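Local coordinates for [PSI+] inducibility protein 3 (PDB 1ZX6) that promotes, when overproduced, de novo appearance of the [PSI+] prion form of SUP35 and, here as its SH3 domain, probably binds proline-rich partners, at residues 3-9 and 23-29; 33-38 and 48-54. All blocks are in the same frame, centred on the assembly; numbering follows the deposited sequence.

Contact 1 of 2, residues 3-9 and 23-29; sequences EYVEALY and PGDKVQL
The ring of Tyr4 lies flat over the chain of Gln28, with CE2 3.7 Å from Gln28 CB and the ring plane only 8° from the plane of the Gln28 amide. Gln28 CA sits beneath the same face, 3.9 Å from the ring centroid, and makes a CH-pi contact. Two torsions produce this overlap: Tyr4 CG stands beside its own backbone N, anti to the carbonyl carbon (chi1 -79°), which lays the ring along the neighbouring strand, while Gln28 has its CG anti to the backbone N and the chain extended, so the amide follows the ring out toward the hydroxyl. Phe58, the C-terminal residue, also stacks on the Tyr4 ring.

Beneath these side chains runs an antiparallel ladder. Val5 and Val27 form its hydrogen-bonded pair, Val5 N to Val27 O at 3.0 Å and Val27 N to Val5 O at 2.9 Å. The ladder extends through Leu29 N to Glu3 O at one end and Ala7 N to Asp25 O at the other. Past the strands, Gly24 N still reaches Ala7 O at 2.8 Å, but tilted 32° from the carbonyl plane as the chain turns away.

On the face that carries Val5 and Val27, the two Val5 branches part: CG2 packs on Val27 CB at 3.9 Å, and CG1 meets Leu29 CD2. On the Tyr4 face, Glu6 and Lys26 form a non-hydrogen-bonded pair, their charged atoms Glu6 OE2 and Lys26 NZ 6.0 Å apart. A water accepts from Lys26 NZ and donates to Gly24 O, with a weak third link to Glu6 OE2, 3.4 Å away. Asp25 turns its carboxylate elsewhere, OD2 accepting from Lys22 N.

This pairing of the first strand with the strand that follows the long RT loop is a hallmark of the SH3 beta-barrel.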
ATOM      1  N   GLU A   3     -10.341  -0.418  -7.199  1.00 29.59           N
ATOM      2  CA  GLU A   3      -9.117  -1.264  -7.385  1.00 29.10           C
ATOM      3  C   GLU A   3      -8.481  -1.628  -6.059  1.00 27.18           C
ATOM      4  O   GLU A   3      -8.262  -0.736  -5.228  1.00 26.37           O
ATOM      5  CB  GLU A   3      -8.045  -0.521  -8.158  1.00 30.96           C
ATOM      6  CG  GLU A   3      -8.406  -0.078  -9.551  1.00 33.40           C
ATOM      7  CD  GLU A   3      -7.161   0.226 -10.379  1.00 34.09           C
ATOM      8  OE1 GLU A   3      -6.060  -0.263 -10.015  1.00 40.20           O
ATOM      9  OE2 GLU A   3      -7.287   0.954 -11.394  1.00 39.27           O
ATOM     10  N   TYR A   4      -8.148  -2.912  -5.905  1.00 24.21           N
ATOM     11  CA  TYR A   4      -7.453  -3.413  -4.710  1.00 24.33           C
ATOM     12  C   TYR A   4      -6.193  -4.155  -5.110  1.00 23.58           C
ATOM     13  O   TYR A   4      -6.146  -4.815  -6.139  1.00 23.13           O
ATOM     14  CB  TYR A   4      -8.339  -4.363  -3.893  1.00 25.05           C
ATOM     15  CG  TYR A   4      -9.365  -3.653  -3.025  1.00 26.63           C
ATOM     16  CD1 TYR A   4     -10.465  -3.071  -3.595  1.00 25.28           C
ATOM     17  CD2 TYR A   4      -9.233  -3.608  -1.641  1.00 27.62           C
ATOM     18  CE1 TYR A   4     -11.419  -2.424  -2.828  1.00 26.54           C
ATOM     19  CE2 TYR A   4     -10.184  -2.965  -0.861  1.00 25.14           C
ATOM     20  CZ  TYR A   4     -11.264  -2.380  -1.465  1.00 25.73           C
ATOM     21  OH  TYR A   4     -12.216  -1.729  -0.697  1.00 28.50           O
ATOM     22  N   VAL A   5      -5.172  -4.030  -4.272  1.00 23.43           N
ATOM     23  CA  VAL A   5      -3.883  -4.664  -4.477  1.00 23.05           C
ATOM     24  C   VAL A   5      -3.564  -5.500  -3.237  1.00 23.60           C
ATOM     25  O   VAL A   5      -4.141  -5.278  -2.170  1.00 23.27           O
ATOM     26  CB  VAL A   5      -2.761  -3.598  -4.757  1.00 22.98           C
ATOM     27  CG1 VAL A   5      -3.071  -2.834  -6.084  1.00 23.14           C
ATOM     28  CG2 VAL A   5      -2.596  -2.619  -3.624  1.00 22.86           C
ATOM     29  N   GLU A   6      -2.627  -6.422  -3.375  1.00 23.68           N
ATOM     30  CA  GLU A   6      -2.241  -7.285  -2.239  1.00 24.89           C
ATOM     31  C   GLU A   6      -0.746  -7.118  -1.974  1.00 24.03           C
ATOM     32  O   GLU A   6       0.067  -7.252  -2.891  1.00 22.41           O
ATOM     33  CB  GLU A   6      -2.563  -8.757  -2.528  1.00 24.79           C
ATOM     34  CG  GLU A   6      -2.185  -9.688  -1.370  1.00 24.93           C
ATOM     35  CD  GLU A   6      -2.495 -11.169  -1.635  1.00 27.25           C
ATOM     36  OE1 GLU A   6      -3.004 -11.515  -2.719  1.00 30.73           O
ATOM     37  OE2 GLU A   6      -2.238 -11.980  -0.729  1.00 30.56           O
ATOM     38  N   ALA A   7      -0.387  -6.897  -0.705  1.00 23.17           N
ATOM     39  CA  ALA A   7       1.029  -6.797  -0.293  1.00 24.11           C
ATOM     40  C   ALA A   7       1.723  -8.148  -0.322  1.00 24.11           C
ATOM     41  O   ALA A   7       1.172  -9.174   0.140  1.00 23.18           O
ATOM     42  CB  ALA A   7       1.144  -6.183   1.116  1.00 24.51           C
ATOM     43  N   LEU A   8       2.914  -8.157  -0.923  1.00 24.97           N
ATOM     44  CA  LEU A   8       3.721  -9.367  -1.083  1.00 24.02           C
ATOM     45  C   LEU A   8       4.878  -9.384  -0.109  1.00 23.91           C
ATOM     46  O   LEU A   8       5.448 -10.444   0.154  1.00 23.40           O
ATOM     47  CB  LEU A   8       4.300  -9.441  -2.488  1.00 26.22           C
ATOM     48  CG  LEU A   8       3.464  -9.970  -3.638  1.00 30.73           C
ATOM     49  CD1 LEU A   8       4.227  -9.779  -4.946  1.00 31.13           C
ATOM     50  CD2 LEU A   8       3.119 -11.427  -3.427  1.00 30.51           C
ATOM     51  N   TYR A   9       5.237  -8.201   0.376  1.00 23.79           N
ATOM     52  CA  TYR A   9       6.414  -8.000   1.236  1.00 23.12           C
ATOM     53  C   TYR A   9       6.043  -7.016   2.361  1.00 23.31           C
ATOM     54  O   TYR A   9       5.127  -6.189   2.208  1.00 22.83           O
ATOM     55  CB  TYR A   9       7.580  -7.407   0.431  1.00 23.33           C
ATOM     56  CG  TYR A   9       7.865  -8.088  -0.883  1.00 22.51           C
ATOM     57  CD1 TYR A   9       8.683  -9.198  -0.959  1.00 22.90           C
ATOM     58  CD2 TYR A   9       7.337  -7.578  -2.068  1.00 23.30           C
ATOM     59  CE1 TYR A   9       8.939  -9.822  -2.171  1.00 23.99           C
ATOM     60  CE2 TYR A   9       7.579  -8.200  -3.283  1.00 22.93           C
ATOM     61  CZ  TYR A   9       8.373  -9.328  -3.333  1.00 21.68           C
ATOM     62  OH  TYR A   9       8.631  -9.976  -4.543  1.00 25.54           O
ATOM     63  N   PRO A  23       2.690  -8.849   4.504  1.00 23.06           N
ATOM     64  CA  PRO A  23       2.284  -9.678   3.370  1.00 23.98           C
ATOM     65  C   PRO A  23       0.895 -10.291   3.532  1.00 23.65           C
ATOM     66  O   PRO A  23       0.577 -10.810   4.616  1.00 23.68           O
ATOM     67  CB  PRO A  23       3.350 -10.782   3.360  1.00 23.81           C
ATOM     68  CG  PRO A  23       4.523 -10.184   4.059  1.00 23.42           C
ATOM     69  CD  PRO A  23       3.946  -9.316   5.118  1.00 22.86           C
ATOM     70  N   GLY A  24       0.080 -10.198   2.484  1.00 23.73           N
ATOM     71  CA  GLY A  24      -1.278 -10.699   2.491  1.00 23.73           C
ATOM     72  C   GLY A  24      -2.307  -9.593   2.649  1.00 23.84           C
ATOM     73  O   GLY A  24      -3.480  -9.817   2.374  1.00 27.26           O
ATOM     74  N   ASP A  25      -1.880  -8.419   3.127  1.00 24.45           N
ATOM     75  CA  ASP A  25      -2.791  -7.289   3.363  1.00 24.27           C
ATOM     76  C   ASP A  25      -3.352  -6.843   2.014  1.00 23.64           C
ATOM     77  O   ASP A  25      -2.581  -6.612   1.094  1.00 24.70           O
ATOM     78  CB  ASP A  25      -2.060  -6.057   3.936  1.00 25.57           C
ATOM     79  CG  ASP A  25      -1.780  -6.148   5.432  1.00 23.72           C
ATOM     80  OD1 ASP A  25      -2.330  -7.042   6.106  1.00 26.65           O
ATOM     81  OD2 ASP A  25      -1.023  -5.254   5.927  1.00 25.90           O
ATOM     82  N   LYS A  26      -4.682  -6.707   1.918  1.00 22.64           N
ATOM     83  CA  LYS A  26      -5.344  -6.149   0.727  1.00 24.36           C
ATOM     84  C   LYS A  26      -5.675  -4.683   0.979  1.00 23.93           C
ATOM     85  O   LYS A  26      -6.251  -4.328   1.998  1.00 24.29           O
ATOM     86  CB  LYS A  26      -6.578  -6.981   0.361  1.00 24.76           C
ATOM     87  CG  LYS A  26      -6.196  -8.440  -0.030  1.00 25.21           C
ATOM     88  CD  LYS A  26      -7.366  -9.387  -0.218  1.00 26.37           C
ATOM     89  CE  LYS A  26      -8.068  -9.695   1.071  1.00 26.39           C
ATOM     90  NZ  LYS A  26      -7.213 -10.323   2.130  1.00 23.54           N
ATOM     91  N   VAL A  27      -5.303  -3.848   0.014  1.00 23.20           N
ATOM     92  CA  VAL A  27      -5.254  -2.408   0.151  1.00 22.51           C
ATOM     93  C   VAL A  27      -6.141  -1.815  -0.923  1.00 22.47           C
ATOM     94  O   VAL A  27      -6.047  -2.200  -2.090  1.00 23.81           O
ATOM     95  CB  VAL A  27      -3.831  -1.910  -0.042  1.00 22.96           C
ATOM     96  CG1 VAL A  27      -3.719  -0.421   0.169  1.00 24.62           C
ATOM     97  CG2 VAL A  27      -2.889  -2.664   0.887  1.00 24.21           C
ATOM     98  N   GLN A  28      -7.013  -0.899  -0.531  1.00 23.50           N
ATOM     99  CA  GLN A  28      -7.809  -0.160  -1.498  1.00 24.32           C
ATOM    100  C   GLN A  28      -6.889   0.870  -2.144  1.00 24.57           C
ATOM    101  O   GLN A  28      -6.345   1.709  -1.458  1.00 25.04           O
ATOM    102  CB  GLN A  28      -8.983   0.537  -0.820  1.00 23.85           C
ATOM    103  CG  GLN A  28      -9.860   1.278  -1.797  1.00 25.23           C
ATOM    104  CD  GLN A  28     -11.116   1.876  -1.168  1.00 26.25           C
ATOM    105  OE1 GLN A  28     -11.271   1.920   0.055  1.00 32.84           O
ATOM    106  NE2 GLN A  28     -12.040   2.299  -2.021  1.00 31.11           N
ATOM    107  N   LEU A  29      -6.715   0.813  -3.466  1.00 25.05           N
ATOM    108  CA  LEU A  29      -5.827   1.742  -4.143  1.00 25.86           C
ATOM    109  C   LEU A  29      -6.578   3.027  -4.431  1.00 25.80           C
ATOM    110  O   LEU A  29      -7.556   3.014  -5.198  1.00 28.18           O
ATOM    111  CB  LEU A  29      -5.291   1.095  -5.436  1.00 27.28           C
ATOM    112  CG  LEU A  29      -4.342   1.875  -6.331  1.00 27.37           C
ATOM    113  CD1 LEU A  29      -3.213   2.542  -5.574  1.00 31.31           C
ATOM    114  CD2 LEU A  29      -3.799   0.934  -7.437  1.00 28.89           C
TER
HETATM  115  O   HOH W   1     -12.262   0.819  -5.067  1.00 40.91           O
HETATM  116  O   HOH W   2      -4.882 -12.001   1.407  1.00 23.15           O

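Contact 2 of 2, residues 33-38 and 48-54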
ATOM      1  N   LEU A  33       0.364   7.693  -7.289  1.00 22.71           N
ATOM      2  CA  LEU A  33       1.066   9.006  -7.238  1.00 21.26           C
ATOM      3  C   LEU A  33       2.182   9.120  -8.302  1.00 22.03           C
ATOM      4  O   LEU A  33       2.395  10.177  -8.877  1.00 20.27           O
ATOM      5  CB  LEU A  33       1.621   9.244  -5.821  1.00 21.89           C
ATOM      6  CG  LEU A  33       0.578   9.236  -4.707  1.00 22.27           C
ATOM      7  CD1 LEU A  33       1.235   9.334  -3.341  1.00 27.58           C
ATOM      8  CD2 LEU A  33      -0.424  10.352  -4.917  1.00 26.69           C
ATOM      9  N   SER A  34       2.909   8.016  -8.500  1.00 20.46           N
ATOM     10  CA  SER A  34       3.961   7.864  -9.486  1.00 20.85           C
ATOM     11  C   SER A  34       4.173   6.343  -9.674  1.00 22.10           C
ATOM     12  O   SER A  34       3.506   5.524  -9.005  1.00 22.01           O
ATOM     13  CB  SER A  34       5.243   8.523  -8.996  1.00 19.90           C
ATOM     14  OG  SER A  34       5.835   7.681  -7.994  1.00 20.72           O
ATOM     15  N   PRO A  35       5.089   5.952 -10.579  1.00 22.76           N
ATOM     16  CA  PRO A  35       5.388   4.545 -10.717  1.00 22.65           C
ATOM     17  C   PRO A  35       5.872   3.947  -9.411  1.00 23.49           C
ATOM     18  O   PRO A  35       5.813   2.722  -9.254  1.00 24.85           O
ATOM     19  CB  PRO A  35       6.518   4.516 -11.746  1.00 22.31           C
ATOM     20  CG  PRO A  35       6.413   5.805 -12.514  1.00 21.86           C
ATOM     21  CD  PRO A  35       5.813   6.787 -11.558  1.00 21.11           C
ATOM     22  N   GLU A  36       6.377   4.786  -8.510  1.00 23.34           N
ATOM     23  CA  GLU A  36       7.067   4.275  -7.342  1.00 24.39           C
ATOM     24  C   GLU A  36       6.343   4.368  -6.006  1.00 23.81           C
ATOM     25  O   GLU A  36       6.685   3.622  -5.100  1.00 23.65           O
ATOM     26  CB  GLU A  36       8.456   4.922  -7.269  1.00 25.74           C
ATOM     27  CG  GLU A  36       9.371   4.389  -8.426  1.00 27.17           C
ATOM     28  CD  GLU A  36      10.841   4.774  -8.296  1.00 28.50           C
ATOM     29  OE1 GLU A  36      11.206   5.498  -7.338  1.00 31.48           O
ATOM     30  OE2 GLU A  36      11.624   4.365  -9.182  1.00 28.75           O
ATOM     31  N   TRP A  37       5.365   5.263  -5.884  1.00 25.18           N
ATOM     32  CA  TRP A  37       4.560   5.451  -4.682  1.00 23.98           C
ATOM     33  C   TRP A  37       3.068   5.483  -5.021  1.00 24.44           C
ATOM     34  O   TRP A  37       2.647   6.213  -5.960  1.00 23.10           O
ATOM     35  CB  TRP A  37       4.949   6.750  -3.976  1.00 23.81           C
ATOM     36  CG  TRP A  37       6.308   6.664  -3.337  1.00 24.31           C
ATOM     37  CD1 TRP A  37       7.515   6.987  -3.885  1.00 25.32           C
ATOM     38  CD2 TRP A  37       6.571   6.227  -2.008  1.00 25.06           C
ATOM     39  NE1 TRP A  37       8.535   6.752  -2.977  1.00 25.76           N
ATOM     40  CE2 TRP A  37       7.982   6.293  -1.813  1.00 23.32           C
ATOM     41  CE3 TRP A  37       5.762   5.786  -0.963  1.00 24.94           C
ATOM     42  CZ2 TRP A  37       8.594   5.916  -0.597  1.00 23.72           C
ATOM     43  CZ3 TRP A  37       6.372   5.394   0.244  1.00 25.87           C
ATOM     44  CH2 TRP A  37       7.776   5.475   0.408  1.00 25.17           C
ATOM     45  N   TYR A  38       2.306   4.681  -4.264  1.00 24.88           N
ATOM     46  CA  TYR A  38       0.849   4.661  -4.265  1.00 24.01           C
ATOM     47  C   TYR A  38       0.276   5.187  -2.935  1.00 23.86           C
ATOM     48  O   TYR A  38       0.940   5.098  -1.879  1.00 25.79           O
ATOM     49  CB  TYR A  38       0.339   3.234  -4.474  1.00 25.63           C
ATOM     50  CG  TYR A  38       0.608   2.591  -5.821  1.00 23.51           C
ATOM     51  CD1 TYR A  38       1.111   3.324  -6.881  1.00 24.92           C
ATOM     52  CD2 TYR A  38       0.315   1.237  -6.025  1.00 25.12           C
ATOM     53  CE1 TYR A  38       1.368   2.725  -8.110  1.00 24.20           C
ATOM     54  CE2 TYR A  38       0.546   0.635  -7.257  1.00 27.09           C
ATOM     55  CZ  TYR A  38       1.050   1.394  -8.286  1.00 24.98           C
ATOM     56  OH  TYR A  38       1.310   0.864  -9.527  1.00 29.00           O
ATOM     57  N   ILE A  48       0.699   6.283   2.284  1.00 22.52           N
ATOM     58  CA  ILE A  48       1.438   5.985   1.087  1.00 22.86           C
ATOM     59  C   ILE A  48       2.436   4.861   1.325  1.00 22.46           C
ATOM     60  O   ILE A  48       2.924   4.653   2.449  1.00 23.55           O
ATOM     61  CB  ILE A  48       2.098   7.247   0.484  1.00 24.26           C
ATOM     62  CG1 ILE A  48       3.192   7.818   1.374  1.00 24.38           C
ATOM     63  CG2 ILE A  48       1.025   8.324   0.197  1.00 25.37           C
ATOM     64  CD1 ILE A  48       4.001   8.925   0.670  1.00 25.94           C
ATOM     65  N   PHE A  49       2.751   4.173   0.241  1.00 22.67           N
ATOM     66  CA  PHE A  49       3.602   3.005   0.301  1.00 21.12           C
ATOM     67  C   PHE A  49       4.243   2.804  -1.059  1.00 21.78           C
ATOM     68  O   PHE A  49       3.668   3.234  -2.057  1.00 21.99           O
ATOM     69  CB  PHE A  49       2.810   1.762   0.728  1.00 21.25           C
ATOM     70  CG  PHE A  49       1.695   1.412  -0.190  1.00 21.92           C
ATOM     71  CD1 PHE A  49       1.902   0.536  -1.260  1.00 21.87           C
ATOM     72  CD2 PHE A  49       0.462   1.996  -0.037  1.00 25.46           C
ATOM     73  CE1 PHE A  49       0.880   0.231  -2.158  1.00 24.63           C
ATOM     74  CE2 PHE A  49      -0.566   1.693  -0.904  1.00 22.22           C
ATOM     75  CZ  PHE A  49      -0.361   0.810  -1.978  1.00 21.34           C
ATOM     76  N   PRO A  50       5.438   2.181  -1.130  1.00 21.09           N
ATOM     77  CA  PRO A  50       6.019   1.955  -2.465  1.00 22.85           C
ATOM     78  C   PRO A  50       5.267   0.905  -3.298  1.00 21.41           C
ATOM     79  O   PRO A  50       4.879  -0.129  -2.807  1.00 22.34           O
ATOM     80  CB  PRO A  50       7.451   1.516  -2.159  1.00 21.52           C
ATOM     81  CG  PRO A  50       7.614   1.762  -0.603  1.00 24.56           C
ATOM     82  CD  PRO A  50       6.292   1.594  -0.069  1.00 22.72           C
ATOM     83  N   ALA A  51       5.090   1.189  -4.591  1.00 23.52           N
ATOM     84  CA  ALA A  51       4.323   0.363  -5.483  1.00 23.45           C
ATOM     85  C   ALA A  51       4.858  -1.046  -5.656  1.00 23.28           C
ATOM     86  O   ALA A  51       4.068  -1.969  -5.851  1.00 23.82           O
ATOM     87  CB  ALA A  51       4.243   1.042  -6.865  1.00 23.40           C
ATOM     88  N   ASN A  52       6.174  -1.244  -5.511  1.00 22.28           N
ATOM     89  CA  ASN A  52       6.742  -2.572  -5.728  1.00 24.64           C
ATOM     90  C   ASN A  52       6.561  -3.555  -4.539  1.00 23.41           C
ATOM     91  O   ASN A  52       7.001  -4.706  -4.629  1.00 24.51           O
ATOM     92  CB  ASN A  52       8.216  -2.490  -6.166  1.00 25.03           C
ATOM     93  CG  ASN A  52       9.158  -1.988  -5.070  1.00 24.65           C
ATOM     94  OD1 ASN A  52       8.718  -1.430  -4.071  1.00 23.99           O
ATOM     95  ND2 ASN A  52      10.480  -2.206  -5.263  1.00 26.10           N
ATOM     96  N   TYR A  53       5.900  -3.118  -3.464  1.00 23.98           N
ATOM     97  CA  TYR A  53       5.494  -4.008  -2.359  1.00 23.48           C
ATOM     98  C   TYR A  53       4.222  -4.829  -2.653  1.00 24.75           C
ATOM     99  O   TYR A  53       3.884  -5.742  -1.905  1.00 23.34           O
ATOM    100  CB  TYR A  53       5.317  -3.193  -1.050  1.00 24.55           C
ATOM    101  CG  TYR A  53       6.620  -2.888  -0.382  1.00 22.94           C
ATOM    102  CD1 TYR A  53       7.113  -3.708   0.649  1.00 24.56           C
ATOM    103  CD2 TYR A  53       7.409  -1.819  -0.793  1.00 24.71           C
ATOM    104  CE1 TYR A  53       8.309  -3.460   1.217  1.00 25.37           C
ATOM    105  CE2 TYR A  53       8.648  -1.579  -0.217  1.00 25.02           C
ATOM    106  CZ  TYR A  53       9.070  -2.389   0.812  1.00 24.38           C
ATOM    107  OH  TYR A  53      10.292  -2.184   1.392  1.00 26.53           O
ATOM    108  N   VAL A  54       3.492  -4.478  -3.721  1.00 24.28           N
ATOM    109  CA  VAL A  54       2.175  -5.075  -3.985  1.00 23.74           C
ATOM    110  C   VAL A  54       1.983  -5.645  -5.389  1.00 24.87           C
ATOM    111  O   VAL A  54       2.733  -5.311  -6.307  1.00 23.86           O
ATOM    112  CB  VAL A  54       1.022  -4.031  -3.771  1.00 23.28           C
ATOM    113  CG1 VAL A  54       1.053  -3.482  -2.355  1.00 24.23           C
ATOM    114  CG2 VAL A  54       1.096  -2.902  -4.778  1.00 21.52           C
TER
HETATM  115  O   HOH W   3       8.067   1.200  -5.905  1.00 20.15           O
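Tyr38 begins at CB, which sits over the face of the Phe49 ring, 3.5 Å from CZ. Further out, CD2 passes Phe49 CE1; beyond it the ring spreads over Ala51, whose methyl CB lies 3.4 Å above the ring plane at its centre. CE2 reaches loosely toward Val54 CG2, and at the tip OH is still 4.0 Å from Ala51 CB. The Phe49 ring gets under Tyr38 because its CG stands between the backbone N and the carbonyl carbon (chi1 60°).

Trp37 points to the other side of the strands. Its CE3 presses on Phe49 C at 3.3 Å, while Pro50 CG lies over the face of the six-membered ring.

Paired bonds between Tyr38 and Phe49 hold the backbones. Ala51 N then reaches Glu36 O at 3.0 Å from 60° out of the carbonyl plane, and a water donates to that oxygen while accepting from Asn52 N. Before the strand, Ser34 OG takes two backbone N-H groups, from Glu36 and Trp37, in an ST turn and ST motif.

Trp37 beside Pro50, with the 3-10 turn 51-53 directly after the proline, is the arrangement seen in the peptide-binding surface of SH3 domains, and probably serves the same role here.

In the fold
Both segments of contact 1 precede those of contact 2 in the chain, and the two centres lie about 11 Å apart within one small SH3 domain. Both contacts belong to the same antiparallel sheet: strand 26-32 of contact 1 runs beside strand 37-42 of contact 2, where Leu29 CD1 packs on Tyr38 CB at 3.8 Å. The end of the 3-10 turn 51-53 also meets segment 3-9: Leu8 N lies 2.8 Å from Tyr53 O, a probable hydrogen bond, and strand 54-56 then runs antiparallel to strand 4-7. Contact 1 thus ties the start of the domain into the barrel, while contact 2 joins the strands carrying Trp37 and Pro50, which probably help form the ligand-binding surface.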